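Long-range contacts in ATPase BagA (Mycobacterium tuberculosis H37Rv, PDB 6BS3), which hydrolyses ATP as one subunit of the heterodimeric BagAB ATPase complex, whose activity is required for resistance to nitric oxide and to elevated glycerol: residues A[21-27]-A[203-209]; A[26-30]-A[165-169]; A[51-57]-A[87-93]; A[198-202]-A[230-234]; A[217-221]-A[301-305]. One frame throughout, in Å; residues are numbered along the deposited sequence.

Interaction 1 of 5, residues A[21-27]-A[203-209]; sequences VRLHLVT and QTAIHLV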
# COMPACT_ATOMS: atom_id res chain seq x y z
N VAL A 21 21.79 10.54 -16.25
CA VAL A 21 20.86 11.01 -15.21
C VAL A 21 21.58 11.03 -13.83
O VAL A 21 22.20 10.04 -13.44
CB VAL A 21 19.56 10.15 -15.18
CG1 VAL A 21 18.72 10.43 -13.92
CG2 VAL A 21 18.71 10.37 -16.43
N ARG A 22 21.45 12.16 -13.10
CA ARG A 22 22.01 12.38 -11.76
C ARG A 22 20.94 12.17 -10.69
O ARG A 22 21.28 11.87 -9.54
CB ARG A 22 22.55 13.81 -11.63
CG ARG A 22 23.62 14.24 -12.65
CD ARG A 22 25.11 14.07 -12.27
NE ARG A 22 25.40 14.01 -10.83
CZ ARG A 22 25.24 15.01 -9.98
NH1 ARG A 22 24.76 16.18 -10.40
NH2 ARG A 22 25.50 14.85 -8.69
N LEU A 23 19.65 12.39 -11.03
CA LEU A 23 18.54 12.26 -10.09
C LEU A 23 17.55 11.22 -10.53
O LEU A 23 16.82 11.44 -11.49
CB LEU A 23 17.84 13.62 -9.82
CG LEU A 23 16.55 13.59 -8.97
CD1 LEU A 23 16.81 13.07 -7.56
CD2 LEU A 23 15.84 14.94 -8.99
N HIS A 24 17.48 10.10 -9.78
CA HIS A 24 16.55 9.00 -10.08
C HIS A 24 15.43 8.97 -9.07
O HIS A 24 15.69 8.86 -7.88
CB HIS A 24 17.26 7.63 -10.10
CG HIS A 24 18.31 7.52 -11.16
ND1 HIS A 24 18.03 7.00 -12.41
CD2 HIS A 24 19.62 7.87 -11.11
CE1 HIS A 24 19.16 7.06 -13.09
NE2 HIS A 24 20.14 7.58 -12.35
N LEU A 25 14.18 9.10 -9.54
CA LEU A 25 13.05 9.07 -8.63
C LEU A 25 12.32 7.75 -8.82
O LEU A 25 11.95 7.41 -9.94
CB LEU A 25 12.12 10.29 -8.86
CG LEU A 25 12.71 11.68 -8.63
CD1 LEU A 25 12.06 12.69 -9.57
CD2 LEU A 25 12.46 12.15 -7.21
N VAL A 26 12.18 6.97 -7.74
CA VAL A 26 11.55 5.64 -7.77
C VAL A 26 10.17 5.70 -7.15
O VAL A 26 10.01 5.84 -5.93
CB VAL A 26 12.46 4.51 -7.16
CG1 VAL A 26 11.81 3.14 -7.34
CG2 VAL A 26 13.86 4.52 -7.78
N THR A 27 9.15 5.66 -8.03
CA THR A 27 7.76 5.68 -7.61
C THR A 27 7.11 4.31 -7.90
O THR A 27 7.81 3.36 -8.28
CB THR A 27 7.01 6.91 -8.16
OG1 THR A 27 5.75 7.00 -7.49
CG2 THR A 27 6.79 6.85 -9.66
N GLN A 203 18.80 15.50 -16.61
CA GLN A 203 19.54 15.14 -15.39
C GLN A 203 18.63 14.35 -14.45
O GLN A 203 19.10 13.82 -13.44
CB GLN A 203 20.03 16.40 -14.66
CG GLN A 203 21.07 17.21 -15.42
CD GLN A 203 22.44 16.65 -15.21
OE1 GLN A 203 22.87 15.71 -15.89
NE2 GLN A 203 23.15 17.22 -14.24
N THR A 204 17.32 14.29 -14.76
CA THR A 204 16.30 13.61 -13.95
C THR A 204 15.60 12.51 -14.76
O THR A 204 15.52 12.60 -15.99
CB THR A 204 15.30 14.68 -13.39
OG1 THR A 204 16.03 15.71 -12.72
CG2 THR A 204 14.26 14.10 -12.42
N ALA A 205 15.10 11.48 -14.06
CA ALA A 205 14.29 10.38 -14.60
C ALA A 205 13.44 9.82 -13.49
O ALA A 205 13.93 9.60 -12.38
CB ALA A 205 15.16 9.28 -15.21
N ILE A 206 12.16 9.58 -13.78
CA ILE A 206 11.19 8.98 -12.86
C ILE A 206 10.95 7.53 -13.31
O ILE A 206 10.49 7.31 -14.43
CB ILE A 206 9.87 9.79 -12.78
CG1 ILE A 206 10.13 11.24 -12.29
CG2 ILE A 206 8.82 9.09 -11.88
CD1 ILE A 206 9.36 12.31 -12.96
N HIS A 207 11.29 6.56 -12.45
CA HIS A 207 11.10 5.13 -12.66
C HIS A 207 9.85 4.71 -11.89
O HIS A 207 9.58 5.21 -10.80
CB HIS A 207 12.34 4.31 -12.21
CG HIS A 207 13.63 4.84 -12.76
ND1 HIS A 207 13.91 4.78 -14.12
CD2 HIS A 207 14.64 5.48 -12.13
CE1 HIS A 207 15.08 5.38 -14.27
NE2 HIS A 207 15.56 5.80 -13.09
N LEU A 208 9.06 3.83 -12.50
CA LEU A 208 7.79 3.40 -11.94
C LEU A 208 7.78 1.92 -11.72
O LEU A 208 7.78 1.13 -12.67
CB LEU A 208 6.61 3.85 -12.83
CG LEU A 208 6.52 5.35 -13.09
CD1 LEU A 208 7.18 5.73 -14.42
CD2 LEU A 208 5.10 5.83 -13.00
N VAL A 209 7.80 1.54 -10.46
CA VAL A 209 7.73 0.15 -10.04
C VAL A 209 6.27 -0.30 -10.12
O VAL A 209 5.37 0.42 -9.69
CB VAL A 209 8.33 -0.05 -8.62
CG1 VAL A 209 8.18 -1.50 -8.15
CG2 VAL A 209 9.79 0.38 -8.59
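Strands 23-27 and 204-209 run parallel, their axes 4.7 Å apart at closest approach and 22° from aligned, with L23 beside T204, L25 beside I206 and T27 beside L208. The backbone bonds alternate between the strands, from A205 N to L23 O through L25 N to A205 O and on to V209 N on T27 O. At the entry to the pair Q203 O accepts two amides, R22 N and L23 N. H24 and H207 project from the same face and meet rim to rim: H24 ND1 and H207 NE2 are 2.8 Å apart in a nearly straight hydrogen bond, either nitrogen being the possible donor. The ring planes are 17° apart, and neither ring covers the other. H207 ND1 is also hydrogen-bonded, to S236 N, which, with the bond to H24, probably fixes the flip of the ring. These are central strands of the sheet of an ArsA-type P-loop ATPase, and 23-28 leads straight into the nucleotide-binding loop. Farther along the histidine face, V26 CG1 packs on V209 CG2 at 3.6 Å. On the other face L25 CD1 reaches I206 CG1 at 3.6 Å and T204 CG2 at 3.9 Å. T27 holds OG1 anti to its backbone N (chi1 -168°), turned to its partner P164 O, and this leaves CG2 to lie 3.8 Å from both I206 CG2 and L208 CG.

Interaction 2 of 5, residues A[26-30]-A[165-169]; sequences VTGKG and PTGRI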
# COMPACT_ATOMS: atom_id res chain seq x y z
N VAL A 26 12.18 6.97 -7.74
CA VAL A 26 11.55 5.64 -7.77
C VAL A 26 10.17 5.70 -7.15
O VAL A 26 10.01 5.84 -5.93
CB VAL A 26 12.46 4.51 -7.16
CG1 VAL A 26 11.81 3.14 -7.34
CG2 VAL A 26 13.86 4.52 -7.78
N THR A 27 9.15 5.66 -8.03
CA THR A 27 7.76 5.68 -7.61
C THR A 27 7.11 4.31 -7.90
O THR A 27 7.81 3.36 -8.28
CB THR A 27 7.01 6.91 -8.16
OG1 THR A 27 5.75 7.00 -7.49
CG2 THR A 27 6.79 6.85 -9.66
N GLY A 28 5.82 4.21 -7.63
CA GLY A 28 5.04 2.99 -7.77
C GLY A 28 3.98 2.90 -6.68
O GLY A 28 4.07 3.61 -5.68
N LYS A 29 2.97 2.06 -6.86
CA LYS A 29 1.91 1.89 -5.86
C LYS A 29 2.52 1.31 -4.55
O LYS A 29 3.55 0.66 -4.61
CB LYS A 29 0.82 0.99 -6.45
CG LYS A 29 -0.39 0.81 -5.55
CD LYS A 29 -1.63 0.29 -6.30
CE LYS A 29 -2.65 -0.29 -5.34
NZ LYS A 29 -3.16 0.73 -4.41
N GLY A 30 1.88 1.57 -3.41
CA GLY A 30 2.34 1.00 -2.14
C GLY A 30 2.42 -0.51 -2.22
O GLY A 30 1.55 -1.15 -2.85
N PRO A 165 4.36 7.42 -3.35
CA PRO A 165 3.73 6.49 -4.32
C PRO A 165 3.11 7.14 -5.56
O PRO A 165 3.06 8.37 -5.67
CB PRO A 165 2.68 5.75 -3.45
CG PRO A 165 2.34 6.71 -2.38
CD PRO A 165 3.64 7.40 -2.06
N THR A 166 2.62 6.31 -6.49
CA THR A 166 2.01 6.75 -7.78
C THR A 166 0.86 7.75 -7.63
O THR A 166 0.70 8.62 -8.51
CB THR A 166 1.59 5.55 -8.66
OG1 THR A 166 0.65 4.75 -7.96
CG2 THR A 166 2.77 4.68 -9.06
N GLY A 167 0.08 7.65 -6.55
CA GLY A 167 -1.06 8.53 -6.30
C GLY A 167 -0.68 9.92 -5.81
O GLY A 167 -1.51 10.82 -5.82
N ARG A 168 0.59 10.11 -5.39
CA ARG A 168 1.10 11.36 -4.82
C ARG A 168 2.29 11.96 -5.56
O ARG A 168 2.66 13.10 -5.28
CB ARG A 168 1.50 11.13 -3.35
CG ARG A 168 0.35 10.72 -2.44
CD ARG A 168 0.77 10.58 -1.00
NE ARG A 168 -0.40 10.56 -0.12
CZ ARG A 168 -0.38 10.86 1.18
NH1 ARG A 168 0.76 11.21 1.77
NH2 ARG A 168 -1.49 10.82 1.89
N ILE A 169 2.92 11.19 -6.47
CA ILE A 169 4.16 11.59 -7.15
C ILE A 169 4.02 12.88 -7.98
O ILE A 169 4.91 13.73 -7.90
CB ILE A 169 4.82 10.43 -7.98
CG1 ILE A 169 6.27 10.78 -8.41
CG2 ILE A 169 3.97 9.96 -9.18
CD1 ILE A 169 7.30 10.95 -7.26
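T27 and G28, where strand 23-28 passes into the nucleotide-binding loop, meet the turn P165-I169 through a hydroxyl, a carbonyl and a few aliphatic carbons. The T27 hydroxyl faces the turn, its OG1 3.3 Å from P165 C and 3.6 Å from I169 CB. I169 CG1 also comes within 3.9 Å of T27 CB, the two side chains passing at a slant. Beside them G28 O receives a weak hydrogen bond from T166 N, 3.2 Å long and bent to 143° at the hydrogen. P165 CA adds a CA-H...O contact to the same G28 O, and P165 CB lies 3.4 Å from that oxygen. Farther along, T166 OG1 is 4.1 Å from K29 CB.

Around this first shell, P164 O holds T27 OG1 by a hydrogen bond that positions the hydroxyl, and K34 NZ, from the helix after the loop, binds G28 O. The turn is braced internally by R168 N, which donates to P165 O at 3.0 Å, just before helix 169-172. G28 itself has phi 145° and psi 163°, at which a CB would be jammed against the carbonyl oxygen of T27. K29 and G30 touch the bound ADP. With the K34 ammonium and the T166 amide both reaching G28 O, the amide only weakly, this carbonyl is probably polarised.

Interaction 3 of 5, residues A[51-57]-A[87-93]; sequences KVLLVEV and QVNALAI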
# COMPACT_ATOMS: atom_id res chain seq x y z
N LYS A 51 30.01 6.94 -5.89
CA LYS A 51 29.35 7.31 -4.63
C LYS A 51 27.92 7.72 -4.92
O LYS A 51 27.70 8.70 -5.62
CB LYS A 51 30.12 8.45 -3.92
CG LYS A 51 29.63 8.70 -2.48
CD LYS A 51 30.14 10.02 -1.92
CE LYS A 51 31.55 9.95 -1.40
NZ LYS A 51 31.85 11.12 -0.54
N VAL A 52 26.95 6.94 -4.40
CA VAL A 52 25.52 7.18 -4.63
C VAL A 52 24.78 7.49 -3.31
O VAL A 52 25.06 6.86 -2.29
CB VAL A 52 24.88 6.02 -5.45
CG1 VAL A 52 23.36 6.13 -5.52
CG2 VAL A 52 25.48 5.95 -6.86
N LEU A 53 23.87 8.47 -3.34
CA LEU A 53 23.04 8.81 -2.19
C LEU A 53 21.63 8.22 -2.35
O LEU A 53 20.96 8.48 -3.35
CB LEU A 53 22.99 10.34 -1.93
CG LEU A 53 22.24 10.78 -0.65
CD1 LEU A 53 22.97 10.35 0.63
CD2 LEU A 53 22.03 12.26 -0.63
N LEU A 54 21.18 7.44 -1.35
CA LEU A 54 19.84 6.85 -1.29
C LEU A 54 18.99 7.72 -0.32
O LEU A 54 19.31 7.82 0.87
CB LEU A 54 19.91 5.37 -0.83
CG LEU A 54 18.59 4.62 -0.63
CD1 LEU A 54 17.77 4.53 -1.96
CD2 LEU A 54 18.83 3.27 0.02
N VAL A 55 17.95 8.37 -0.85
CA VAL A 55 17.10 9.33 -0.13
C VAL A 55 15.66 8.85 0.10
O VAL A 55 15.02 8.37 -0.83
CB VAL A 55 17.09 10.70 -0.89
CG1 VAL A 55 16.25 11.76 -0.16
CG2 VAL A 55 18.51 11.21 -1.15
N GLU A 56 15.14 8.99 1.33
CA GLU A 56 13.72 8.72 1.60
C GLU A 56 13.08 10.01 2.15
O GLU A 56 13.76 10.79 2.82
CB GLU A 56 13.47 7.48 2.45
CG GLU A 56 13.86 7.63 3.91
CD GLU A 56 13.46 6.41 4.70
OE1 GLU A 56 14.35 5.81 5.34
OE2 GLU A 56 12.27 6.03 4.65
N VAL A 57 11.82 10.30 1.80
CA VAL A 57 11.20 11.61 2.08
C VAL A 57 9.91 11.60 2.97
O VAL A 57 9.37 12.68 3.23
CB VAL A 57 10.91 12.32 0.71
CG1 VAL A 57 12.16 12.44 -0.15
CG2 VAL A 57 9.80 11.61 -0.06
N GLN A 87 30.25 3.05 -3.12
CA GLN A 87 29.66 3.41 -1.86
C GLN A 87 28.25 3.94 -2.00
O GLN A 87 27.98 4.80 -2.84
CB GLN A 87 30.56 4.43 -1.16
CG GLN A 87 30.01 5.07 0.10
CD GLN A 87 31.06 5.92 0.75
OE1 GLN A 87 32.25 5.64 0.69
NE2 GLN A 87 30.63 6.98 1.41
N VAL A 88 27.36 3.45 -1.14
CA VAL A 88 26.00 3.94 -1.02
C VAL A 88 25.84 4.62 0.35
O VAL A 88 26.01 3.98 1.38
CB VAL A 88 24.92 2.86 -1.28
CG1 VAL A 88 23.52 3.44 -1.12
CG2 VAL A 88 25.09 2.22 -2.66
N ASN A 89 25.52 5.92 0.33
CA ASN A 89 25.20 6.72 1.51
C ASN A 89 23.68 6.78 1.65
O ASN A 89 22.97 6.71 0.64
CB ASN A 89 25.75 8.14 1.39
CG ASN A 89 27.20 8.27 1.75
OD1 ASN A 89 27.88 7.29 2.01
ND2 ASN A 89 27.70 9.51 1.77
N ALA A 90 23.17 6.94 2.89
CA ALA A 90 21.73 7.04 3.15
C ALA A 90 21.34 8.37 3.73
O ALA A 90 22.04 8.89 4.61
CB ALA A 90 21.27 5.91 4.08
N LEU A 91 20.22 8.92 3.27
CA LEU A 91 19.68 10.14 3.87
C LEU A 91 18.18 10.01 4.18
O LEU A 91 17.35 10.09 3.27
CB LEU A 91 20.00 11.45 3.10
CG LEU A 91 19.44 12.74 3.78
CD1 LEU A 91 20.14 13.07 5.14
CD2 LEU A 91 19.48 13.93 2.83
N ALA A 92 17.83 9.78 5.45
CA ALA A 92 16.43 9.73 5.88
C ALA A 92 16.11 11.20 6.22
O ALA A 92 16.60 11.71 7.23
CB ALA A 92 16.27 8.84 7.11
N ILE A 93 15.43 11.92 5.30
CA ILE A 93 15.14 13.34 5.54
C ILE A 93 14.18 13.49 6.74
O ILE A 93 13.14 12.83 6.80
CB ILE A 93 14.62 14.11 4.28
CG1 ILE A 93 15.66 14.10 3.12
CG2 ILE A 93 14.22 15.56 4.64
CD1 ILE A 93 15.07 14.61 1.71
O HOH W 1 12.23 10.72 5.43
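K51-E56 and Q87-A92 are neighbouring parallel strands toward one side of the mixed sheet of this P-loop ATPase, in exact register from K51 beside Q87 to E56 beside A92. Their axes approach to 4.5 Å at 26°. Six backbone hydrogen bonds alternate from V52 N on Q87 O to I93 N on E56 O, the first four each 2.8 Å long. The last two, E56 N on L91 O and I93 N on E56 O, stretch, the final one to 3.2 Å.

I93 can be followed outward along its side chain. CB lies close to E56 O; CG1, anti to the carbonyl carbon (chi1 -60°), stays near that oxygen and turns toward V55 CG1; CD1 then settles 3.6 Å from V55 CG1 and also touches V57 CG1. Helix 130-146 covers this end through contacts of L137 with I93 and I141 with V57. On the same face L53 sends CD1 against N89 CB at 3.6 Å, the two side chains crossing at about a right angle.

The N89 amide is held at both ends: OD1 accepts from Q87 NE2 at 2.8 Å, and ND2 bonds Y156 OH. E56, on the opposite face, lays CG over A92 CA while its two carboxylate oxygens take the backbone amides of G62 and I63. Where the strands part, one water donates to both E56 O, at 3.0 Å, and I93 O, at 2.7 Å.

Interaction 4 of 5, residues A[198-202]-A[230-234]; sequences LLHSN and MELPI
The H200 imidazole lies with one face against L232 and its edge against the backbone of M230. L232 CD2 sits 3.8 Å from the ring centroid and 17° off the normal, a CH-pi contact displaced toward the CE1-NE2 rim, to which it comes within 3.6 Å at H200 CE1. NE2 donates to M230 O over 2.8 Å; the acceptor lies in the plane of the ring, yet the angle at the hydrogen is a bent 136°. The ring's other nitrogen, H200 ND1, is hydrogen-bonded to V196 O one turn back in its own helix, so the ring is gripped on both nitrogens and its rotation is set. With CG anti to the carbonyl carbon (chi1 -72°), the ring extends from the helix end to the segment opposite.

The contact joins the end of helix 188-200, just before strand 204-210, to the loop between helix 214-229 and strand 234-242. E231, at positive phi, completes a Schellman motif there, and M230 O, the carbonyl just before it, lies at the ring edge.

L232 CD2 serves a second neighbour, L199 CB, at 3.8 Å, while L232 is backed by I206 and L227. P233 puts two ring carbons against backbone carbonyls of the other segment, with CD 3.0 Å from L199 O and CG 3.4 Å from S201 O. S201 OG turns back and donates to L198 O at 2.9 Å, and it also bonds Q203 N.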
# COMPACT_ATOMS: atom_id res chain seq x y z
N LEU A 198 15.81 21.58 -12.76
CA LEU A 198 16.42 20.28 -12.51
C LEU A 198 15.45 19.15 -12.83
O LEU A 198 15.81 18.26 -13.60
CB LEU A 198 16.97 20.16 -11.07
CG LEU A 198 17.46 18.76 -10.63
CD1 LEU A 198 18.65 18.29 -11.46
CD2 LEU A 198 17.83 18.73 -9.18
N LEU A 199 14.22 19.21 -12.27
CA LEU A 199 13.18 18.18 -12.46
C LEU A 199 12.79 17.94 -13.91
O LEU A 199 12.62 16.79 -14.29
CB LEU A 199 11.93 18.46 -11.62
CG LEU A 199 12.09 18.40 -10.11
CD1 LEU A 199 10.84 18.90 -9.41
CD2 LEU A 199 12.50 16.99 -9.63
N HIS A 200 12.70 19.00 -14.71
CA HIS A 200 12.32 18.96 -16.13
C HIS A 200 13.49 18.64 -17.10
O HIS A 200 13.24 18.35 -18.27
CB HIS A 200 11.59 20.27 -16.52
CG HIS A 200 10.22 20.32 -15.91
ND1 HIS A 200 10.02 20.68 -14.58
CD2 HIS A 200 9.03 19.95 -16.44
CE1 HIS A 200 8.73 20.53 -14.35
NE2 HIS A 200 8.09 20.09 -15.44
N SER A 201 14.74 18.60 -16.61
CA SER A 201 15.91 18.32 -17.44
C SER A 201 16.20 16.83 -17.66
O SER A 201 15.57 15.96 -17.05
CB SER A 201 17.14 19.03 -16.89
OG SER A 201 17.66 18.32 -15.78
N ASN A 202 17.22 16.57 -18.52
CA ASN A 202 17.79 15.27 -18.86
C ASN A 202 18.68 14.73 -17.72
O ASN A 202 19.23 13.64 -17.84
CB ASN A 202 18.57 15.34 -20.21
CG ASN A 202 19.83 16.20 -20.25
OD1 ASN A 202 20.42 16.62 -19.24
ND2 ASN A 202 20.31 16.46 -21.46
N MET A 230 2.91 17.19 -17.39
CA MET A 230 3.73 18.14 -16.65
C MET A 230 5.11 18.31 -17.31
O MET A 230 5.88 19.17 -16.89
CB MET A 230 3.91 17.66 -15.21
CG MET A 230 2.63 17.72 -14.39
SD MET A 230 2.86 17.01 -12.73
CE MET A 230 3.87 18.28 -11.97
N GLU A 231 5.39 17.50 -18.36
CA GLU A 231 6.64 17.46 -19.11
C GLU A 231 7.80 17.00 -18.20
O GLU A 231 8.93 17.46 -18.32
CB GLU A 231 6.91 18.77 -19.87
CG GLU A 231 6.25 18.78 -21.24
CD GLU A 231 5.53 20.04 -21.67
OE1 GLU A 231 4.42 19.91 -22.24
OE2 GLU A 231 6.06 21.15 -21.46
N LEU A 232 7.49 16.07 -17.30
CA LEU A 232 8.47 15.48 -16.39
C LEU A 232 9.09 14.22 -17.03
O LEU A 232 8.35 13.43 -17.62
CB LEU A 232 7.87 15.22 -15.00
CG LEU A 232 7.66 16.46 -14.12
CD1 LEU A 232 6.75 16.17 -12.98
CD2 LEU A 232 8.97 17.01 -13.58
N PRO A 233 10.43 14.05 -16.98
CA PRO A 233 11.05 12.90 -17.66
C PRO A 233 10.80 11.53 -17.04
O PRO A 233 11.12 11.29 -15.88
CB PRO A 233 12.54 13.26 -17.66
CG PRO A 233 12.71 14.13 -16.50
CD PRO A 233 11.45 14.92 -16.37
N ILE A 234 10.23 10.63 -17.85
CA ILE A 234 9.99 9.23 -17.50
C ILE A 234 11.27 8.45 -17.82
O ILE A 234 11.90 8.68 -18.85
CB ILE A 234 8.72 8.67 -18.23
CG1 ILE A 234 7.44 9.54 -17.97
CG2 ILE A 234 8.46 7.18 -17.93
CD1 ILE A 234 7.12 9.88 -16.52

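Interaction 5 of 5, residues A[217-221]-A[301-305]; sequences VQETL and IAQQL
V217-L221 is one turn within helix 214-229, and I301-L305 comprises the C-terminal part of helix 278-302 and the residues after it, which keep helical backbone angles without all the regular bonds. The two run side by side with CA atoms 7.2 Å apart at V217 and I301 and 7.4 Å at L221 and L305, close enough for aliphatic side chains to touch.

V217 carries much of the contact by splitting its two methyls between partners. CG2 meets I301 CG2 at 3.7 Å, the side chains crossing at a slant. CG1, anti to the backbone N (chi1 161°), lies between I301 O at 3.8 Å, the side-chain oxygen Q304 OE1 at 3.9 Å and L305 CD2 at 4.2 Å. One turn on, L221 lies across Q304 at about a right angle: its CD2 is 3.7 Å from Q304 O and its CD1 4.1 Å from Q304 CB. L305 turns its CD2 inward, where it also meets L221 CD2. The contact is therefore made by carbons against carbons and against carbonyl oxygens.

T220 reaches the edge of this patch with CG2, while its OG1 is hydrogen-bonded to P216 O in the preceding turn. T220 also packs on L208 and T210 of strand 204-210, V217 touches T210, and L221 rests on L308 in the following loop, so this turn packs on the sheet and on the end of helix 278-302 at once.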
# COMPACT_ATOMS: atom_id res chain seq x y z
N VAL A 217 -0.63 -1.64 -12.08
CA VAL A 217 -0.51 -1.34 -13.51
C VAL A 217 -1.36 -0.10 -13.90
O VAL A 217 -0.86 0.80 -14.58
CB VAL A 217 -0.78 -2.59 -14.38
CG1 VAL A 217 -1.13 -2.21 -15.82
CG2 VAL A 217 0.42 -3.52 -14.36
N GLN A 218 -2.60 -0.02 -13.40
CA GLN A 218 -3.50 1.11 -13.64
C GLN A 218 -2.89 2.43 -13.14
O GLN A 218 -2.97 3.44 -13.83
CB GLN A 218 -4.84 0.85 -12.95
CG GLN A 218 -5.97 1.84 -13.32
CD GLN A 218 -7.26 1.52 -12.60
OE1 GLN A 218 -7.72 0.37 -12.55
NE2 GLN A 218 -7.88 2.54 -12.04
N GLU A 219 -2.31 2.40 -11.93
CA GLU A 219 -1.70 3.56 -11.29
C GLU A 219 -0.45 4.01 -12.01
O GLU A 219 -0.22 5.21 -12.09
CB GLU A 219 -1.42 3.29 -9.81
CG GLU A 219 -2.68 3.19 -8.97
CD GLU A 219 -2.50 3.55 -7.51
OE1 GLU A 219 -1.39 3.98 -7.13
OE2 GLU A 219 -3.47 3.39 -6.75
N THR A 220 0.34 3.04 -12.52
CA THR A 220 1.55 3.27 -13.32
C THR A 220 1.15 4.04 -14.60
O THR A 220 1.79 5.05 -14.91
CB THR A 220 2.26 1.92 -13.64
OG1 THR A 220 2.69 1.34 -12.42
CG2 THR A 220 3.47 2.09 -14.54
N LEU A 221 0.10 3.59 -15.29
CA LEU A 221 -0.41 4.23 -16.52
C LEU A 221 -0.92 5.66 -16.25
O LEU A 221 -0.54 6.59 -16.97
CB LEU A 221 -1.51 3.37 -17.17
CG LEU A 221 -1.09 2.01 -17.73
CD1 LEU A 221 -2.30 1.16 -18.10
CD2 LEU A 221 -0.19 2.17 -18.93
N ILE A 301 -2.72 -8.41 -18.08
CA ILE A 301 -2.48 -7.20 -17.29
C ILE A 301 -1.23 -6.48 -17.87
O ILE A 301 -1.30 -5.27 -18.13
CB ILE A 301 -2.35 -7.58 -15.78
CG1 ILE A 301 -3.76 -7.79 -15.15
CG2 ILE A 301 -1.53 -6.55 -14.98
CD1 ILE A 301 -3.86 -8.75 -13.86
N ALA A 302 -0.13 -7.24 -18.09
CA ALA A 302 1.15 -6.78 -18.65
C ALA A 302 0.99 -6.15 -20.05
O ALA A 302 1.69 -5.19 -20.35
CB ALA A 302 2.15 -7.93 -18.71
N GLN A 303 0.07 -6.70 -20.87
CA GLN A 303 -0.24 -6.20 -22.23
C GLN A 303 -0.64 -4.71 -22.22
O GLN A 303 -0.36 -4.01 -23.20
CB GLN A 303 -1.33 -7.08 -22.89
CG GLN A 303 -1.68 -6.72 -24.33
CD GLN A 303 -2.44 -7.83 -25.03
OE1 GLN A 303 -1.91 -8.51 -25.92
NE2 GLN A 303 -3.70 -8.03 -24.65
N GLN A 304 -1.29 -4.22 -21.14
CA GLN A 304 -1.70 -2.82 -20.99
C GLN A 304 -0.50 -1.84 -21.00
O GLN A 304 -0.68 -0.66 -21.33
CB GLN A 304 -2.50 -2.62 -19.71
CG GLN A 304 -3.88 -3.26 -19.69
CD GLN A 304 -4.54 -2.97 -18.37
OE1 GLN A 304 -4.37 -3.70 -17.39
NE2 GLN A 304 -5.29 -1.88 -18.30
N LEU A 305 0.71 -2.32 -20.62
CA LEU A 305 1.94 -1.53 -20.60
C LEU A 305 2.55 -1.42 -22.00
O LEU A 305 3.30 -0.47 -22.26
CB LEU A 305 2.99 -2.13 -19.63
CG LEU A 305 2.65 -2.26 -18.12
CD1 LEU A 305 3.74 -3.06 -17.39
CD2 LEU A 305 2.47 -0.89 -17.44

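How the interactions relate
Interactions 1 and 2 share V26 and T27, so strand 23-28 is paired with strand 204-210 on one side and meets the turn 165-169 near its end; their centres are 12 Å apart. Interaction 3 belongs to the same sheet, 14 Å from interaction 1 between centres. Interaction 4 touches interaction 1 through T204 OG1 to L198 O and I206 N to P233 O, both probable hydrogen bonds. Interaction 5 packs T220 on L208 of interaction 1, and E219 forms a long, weak ion pair with K29 of interaction 2. Interaction 2 contacts ADP directly, and the side chain of E56 in interaction 3 comes within about 7 Å of the magnesium ion; interaction 4 is remote from the nucleotide.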